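Long-range contact in autophagy-related protein 9 (Schizosaccharomyces pombe, PDB 7D0I), which scrambles phospholipids between the two membrane leaflets as a homotrimer, supplying membrane for the growing autophagosome: residues F186-L199 and I276-H288. The protein carries 1 engineered substitution. Numbering follows the deposited sequence.
Sequences FLQQVYTYYTGKGL and IPRLWQMREFYIH
Y193 packs against Y286 and M282 in a reciprocal knobs-into-holes junction where helix 186-195 crosses segment 276-288 of helix 253-289, which probably lies on the cytoplasmic side, at -84°: a compact example of how two nearly perpendicular helices interlock. The Y193 side chain drops among L279, M282, R283 and Y286, while M282 enters the hole formed by F186, Q189, V190 and Y193. With its CG anti to the backbone N (chi1 -173°), Y193 reaches across the facing helix until its OH lies 3.2 Å from R283 CB. Its edge atom CD2 lies over one face of Y286, 3.4 Å from Y286 CD2, the ring planes being inclined by 41°. The Y193 OH takes a weak hydrogen bond from L199 N, which links the ring to helix 198-223, beyond the Schellman motif at K197. Putting an alanine in place of Y193 would probably leave the hole among L279, M282, R283 and Y286 largely unfilled, take away the ring that packs on one face of Y286 and deprive L199 N of this acceptor. L199 continues the contact along segment 276-288: its CD1 rests 3.6 Å from L279 O and 3.9 Å from L279 CB, and also meets W280 CE3 and R283 CD. Beyond M282, the edge of F186 points into the face of F285 in a T-shaped pair that W177 joins. Y286 OH donates to V190 O over 2.8 Å, on the face of that carbonyl opposite Y194 N.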
# COMPACT_ATOMS: atom_id res chain seq x y z
N PHE A 186 12.37 38.76 -18.24
CA PHE A 186 13.62 38.01 -18.13
C PHE A 186 13.34 36.52 -17.98
O PHE A 186 13.99 35.69 -18.63
CB PHE A 186 14.45 38.52 -16.96
CG PHE A 186 15.65 37.67 -16.66
CD1 PHE A 186 16.76 37.71 -17.48
CD2 PHE A 186 15.65 36.82 -15.57
CE1 PHE A 186 17.85 36.93 -17.21
CE2 PHE A 186 16.74 36.04 -15.30
CZ PHE A 186 17.85 36.09 -16.11
N LEU A 187 12.39 36.15 -17.12
CA LEU A 187 12.05 34.74 -16.96
C LEU A 187 11.43 34.17 -18.22
O LEU A 187 11.69 33.02 -18.57
CB LEU A 187 11.11 34.57 -15.78
CG LEU A 187 11.73 34.65 -14.39
CD1 LEU A 187 10.64 34.54 -13.36
CD2 LEU A 187 12.72 33.53 -14.22
N GLN A 188 10.62 34.96 -18.92
CA GLN A 188 10.06 34.49 -20.18
C GLN A 188 11.15 34.25 -21.21
O GLN A 188 11.06 33.31 -22.00
CB GLN A 188 9.03 35.47 -20.72
CG GLN A 188 7.81 35.62 -19.85
CD GLN A 188 6.78 36.52 -20.48
OE1 GLN A 188 6.76 36.70 -21.70
NE2 GLN A 188 5.91 37.09 -19.66
N GLN A 189 12.18 35.09 -21.22
CA GLN A 189 13.27 34.88 -22.17
C GLN A 189 14.12 33.68 -21.79
O GLN A 189 14.57 32.94 -22.66
CB GLN A 189 14.12 36.14 -22.27
CG GLN A 189 13.47 37.26 -23.02
CD GLN A 189 14.31 38.50 -23.02
OE1 GLN A 189 15.49 38.46 -22.67
NE2 GLN A 189 13.72 39.62 -23.42
N VAL A 190 14.36 33.49 -20.50
CA VAL A 190 15.01 32.26 -20.05
C VAL A 190 14.24 31.05 -20.53
O VAL A 190 14.82 30.09 -21.06
CB VAL A 190 15.16 32.27 -18.52
CG1 VAL A 190 15.48 30.89 -18.02
CG2 VAL A 190 16.23 33.22 -18.10
N TYR A 191 12.92 31.09 -20.40
CA TYR A 191 12.11 29.93 -20.78
C TYR A 191 12.11 29.71 -22.29
O TYR A 191 12.20 28.57 -22.74
CB TYR A 191 10.69 30.08 -20.27
CG TYR A 191 9.83 28.92 -20.64
CD1 TYR A 191 9.97 27.71 -20.01
CD2 TYR A 191 8.88 29.02 -21.64
CE1 TYR A 191 9.21 26.64 -20.35
CE2 TYR A 191 8.11 27.96 -21.98
CZ TYR A 191 8.28 26.77 -21.34
OH TYR A 191 7.51 25.70 -21.68
N THR A 192 12.01 30.78 -23.08
CA THR A 192 12.01 30.58 -24.52
C THR A 192 13.39 30.26 -25.06
O THR A 192 13.49 29.72 -26.16
CB THR A 192 11.46 31.80 -25.24
OG1 THR A 192 12.32 32.92 -25.03
CG2 THR A 192 10.09 32.13 -24.72
N TYR A 193 14.45 30.58 -24.33
CA TYR A 193 15.75 30.08 -24.71
C TYR A 193 15.89 28.61 -24.35
O TYR A 193 16.58 27.87 -25.05
CB TYR A 193 16.85 30.88 -24.03
CG TYR A 193 18.24 30.53 -24.50
CD1 TYR A 193 18.79 31.14 -25.61
CD2 TYR A 193 18.99 29.58 -23.84
CE1 TYR A 193 20.04 30.81 -26.04
CE2 TYR A 193 20.24 29.24 -24.26
CZ TYR A 193 20.77 29.86 -25.37
OH TYR A 193 22.02 29.53 -25.80
N TYR A 194 15.24 28.17 -23.28
CA TYR A 194 15.23 26.75 -22.97
C TYR A 194 14.46 25.96 -24.02
O TYR A 194 14.97 24.98 -24.57
CB TYR A 194 14.63 26.51 -21.59
CG TYR A 194 14.23 25.08 -21.39
CD1 TYR A 194 15.18 24.09 -21.36
CD2 TYR A 194 12.91 24.73 -21.24
CE1 TYR A 194 14.83 22.79 -21.19
CE2 TYR A 194 12.55 23.43 -21.06
CZ TYR A 194 13.51 22.46 -21.03
OH TYR A 194 13.16 21.15 -20.85
N THR A 195 13.22 26.37 -24.31
CA THR A 195 12.41 25.61 -25.26
C THR A 195 12.91 25.74 -26.68
O THR A 195 12.64 24.86 -27.50
CB THR A 195 10.96 26.05 -25.19
OG1 THR A 195 10.86 27.43 -25.58
CG2 THR A 195 10.44 25.90 -23.81
N GLY A 196 13.62 26.81 -27.01
CA GLY A 196 14.27 26.86 -28.30
C GLY A 196 15.50 26.01 -28.40
O GLY A 196 16.00 25.80 -29.51
N LYS A 197 15.99 25.51 -27.27
CA LYS A 197 17.14 24.61 -27.20
C LYS A 197 18.42 25.30 -27.68
O LYS A 197 19.15 24.78 -28.52
CB LYS A 197 16.88 23.33 -27.99
CG LYS A 197 15.96 22.38 -27.29
CD LYS A 197 15.19 21.56 -28.28
CE LYS A 197 14.16 20.71 -27.57
NZ LYS A 197 13.29 19.99 -28.54
N GLY A 198 18.68 26.47 -27.13
CA GLY A 198 19.96 27.11 -27.32
C GLY A 198 20.01 28.01 -28.54
O GLY A 198 19.19 27.94 -29.44
N LEU A 199 21.03 28.87 -28.54
CA LEU A 199 21.19 29.84 -29.62
C LEU A 199 21.36 29.15 -30.96
O LEU A 199 20.82 29.62 -31.98
CB LEU A 199 22.38 30.75 -29.33
CG LEU A 199 22.53 32.03 -30.14
CD1 LEU A 199 23.16 33.09 -29.28
CD2 LEU A 199 23.39 31.79 -31.36
N ILE A 276 19.07 38.82 -32.51
CA ILE A 276 20.25 37.99 -32.22
C ILE A 276 21.03 38.41 -30.97
O ILE A 276 21.42 37.54 -30.18
CB ILE A 276 21.17 37.94 -33.45
CG1 ILE A 276 20.50 37.17 -34.59
CG2 ILE A 276 22.50 37.28 -33.10
CD1 ILE A 276 21.37 37.01 -35.81
N PRO A 277 21.30 39.70 -30.73
CA PRO A 277 22.10 40.06 -29.54
C PRO A 277 21.46 39.66 -28.22
O PRO A 277 22.17 39.28 -27.28
CB PRO A 277 22.25 41.58 -29.66
CG PRO A 277 22.15 41.84 -31.10
CD PRO A 277 21.13 40.87 -31.61
N ARG A 278 20.14 39.77 -28.10
CA ARG A 278 19.47 39.32 -26.89
C ARG A 278 19.67 37.83 -26.69
O ARG A 278 19.86 37.36 -25.56
CB ARG A 278 17.99 39.67 -26.96
CG ARG A 278 17.19 39.21 -25.77
CD ARG A 278 15.70 39.27 -26.08
NE ARG A 278 15.36 38.45 -27.24
CZ ARG A 278 15.20 37.13 -27.21
NH1 ARG A 278 14.88 36.47 -28.31
NH2 ARG A 278 15.37 36.47 -26.07
N LEU A 279 19.62 37.06 -27.78
CA LEU A 279 19.94 35.64 -27.71
C LEU A 279 21.35 35.43 -27.19
O LEU A 279 21.59 34.51 -26.41
CB LEU A 279 19.77 34.99 -29.07
CG LEU A 279 18.35 34.72 -29.53
CD1 LEU A 279 18.38 34.00 -30.85
CD2 LEU A 279 17.65 33.90 -28.49
N TRP A 280 22.29 36.26 -27.62
CA TRP A 280 23.66 36.08 -27.13
C TRP A 280 23.75 36.38 -25.64
O TRP A 280 24.45 35.67 -24.90
CB TRP A 280 24.64 36.96 -27.91
CG TRP A 280 26.04 36.60 -27.58
CD1 TRP A 280 26.82 37.13 -26.59
CD2 TRP A 280 26.83 35.60 -28.22
NE1 TRP A 280 28.05 36.53 -26.59
CE2 TRP A 280 28.09 35.59 -27.58
CE3 TRP A 280 26.61 34.72 -29.29
CZ2 TRP A 280 29.11 34.73 -27.97
CZ3 TRP A 280 27.62 33.87 -29.67
CH2 TRP A 280 28.86 33.88 -29.01
N GLN A 281 23.09 37.44 -25.19
CA GLN A 281 23.06 37.74 -23.76
C GLN A 281 22.51 36.56 -22.97
O GLN A 281 23.06 36.18 -21.93
CB GLN A 281 22.23 38.99 -23.49
CG GLN A 281 22.75 40.24 -24.15
CD GLN A 281 23.96 40.81 -23.45
OE1 GLN A 281 24.28 40.42 -22.33
NE2 GLN A 281 24.64 41.74 -24.10
N MET A 282 21.43 35.95 -23.47
CA MET A 282 20.83 34.83 -22.74
C MET A 282 21.71 33.59 -22.80
O MET A 282 21.78 32.84 -21.82
CB MET A 282 19.44 34.54 -23.29
CG MET A 282 18.67 33.52 -22.48
SD MET A 282 18.56 33.96 -20.75
CE MET A 282 17.70 35.52 -20.87
N ARG A 283 22.41 33.37 -23.91
CA ARG A 283 23.34 32.25 -23.98
C ARG A 283 24.47 32.42 -22.97
O ARG A 283 24.89 31.45 -22.32
CB ARG A 283 23.90 32.11 -25.39
CG ARG A 283 25.02 31.11 -25.50
CD ARG A 283 25.59 31.07 -26.90
NE ARG A 283 26.77 30.22 -26.98
CZ ARG A 283 27.99 30.63 -26.69
NH1 ARG A 283 28.20 31.88 -26.30
NH2 ARG A 283 29.02 29.79 -26.79
N GLU A 284 24.98 33.64 -22.83
CA GLU A 284 25.99 33.89 -21.82
C GLU A 284 25.44 33.64 -20.42
O GLU A 284 26.10 33.01 -19.59
CB GLU A 284 26.52 35.32 -21.94
CG GLU A 284 27.39 35.55 -23.16
CD GLU A 284 28.63 34.67 -23.17
OE1 GLU A 284 29.14 34.35 -22.08
OE2 GLU A 284 29.09 34.31 -24.27
N PHE A 285 24.22 34.12 -20.15
CA PHE A 285 23.63 33.86 -18.84
C PHE A 285 23.45 32.37 -18.59
O PHE A 285 23.55 31.92 -17.44
CB PHE A 285 22.28 34.57 -18.72
CG PHE A 285 21.56 34.27 -17.44
CD1 PHE A 285 20.59 33.29 -17.40
CD2 PHE A 285 21.85 34.96 -16.29
CE1 PHE A 285 19.93 33.01 -16.22
CE2 PHE A 285 21.19 34.68 -15.11
CZ PHE A 285 20.23 33.70 -15.08
N TYR A 286 23.19 31.59 -19.63
CA TYR A 286 23.01 30.16 -19.45
C TYR A 286 24.33 29.47 -19.17
O TYR A 286 24.43 28.64 -18.26
CB TYR A 286 22.34 29.55 -20.68
CG TYR A 286 20.87 29.27 -20.49
CD1 TYR A 286 20.43 28.00 -20.16
CD2 TYR A 286 19.93 30.27 -20.62
CE1 TYR A 286 19.10 27.75 -19.98
CE2 TYR A 286 18.61 30.02 -20.44
CZ TYR A 286 18.19 28.76 -20.12
OH TYR A 286 16.86 28.52 -19.94
N ILE A 287 25.37 29.80 -19.94
CA ILE A 287 26.65 29.12 -19.78
C ILE A 287 27.32 29.52 -18.48
O ILE A 287 27.74 28.67 -17.69
CB ILE A 287 27.56 29.39 -20.98
CG1 ILE A 287 26.91 28.91 -22.27
CG2 ILE A 287 28.89 28.69 -20.79
CD1 ILE A 287 27.75 29.15 -23.49
N HIS A 288 27.44 30.83 -18.23
CA HIS A 288 28.21 31.30 -17.09
C HIS A 288 27.43 31.19 -15.79
O HIS A 288 27.83 30.47 -14.87
CB HIS A 288 28.65 32.75 -17.34
CG HIS A 288 29.57 32.91 -18.51
ND1 HIS A 288 30.13 31.83 -19.17
CD2 HIS A 288 30.02 34.01 -19.14
CE1 HIS A 288 30.89 32.27 -20.15
NE2 HIS A 288 30.84 33.59 -20.16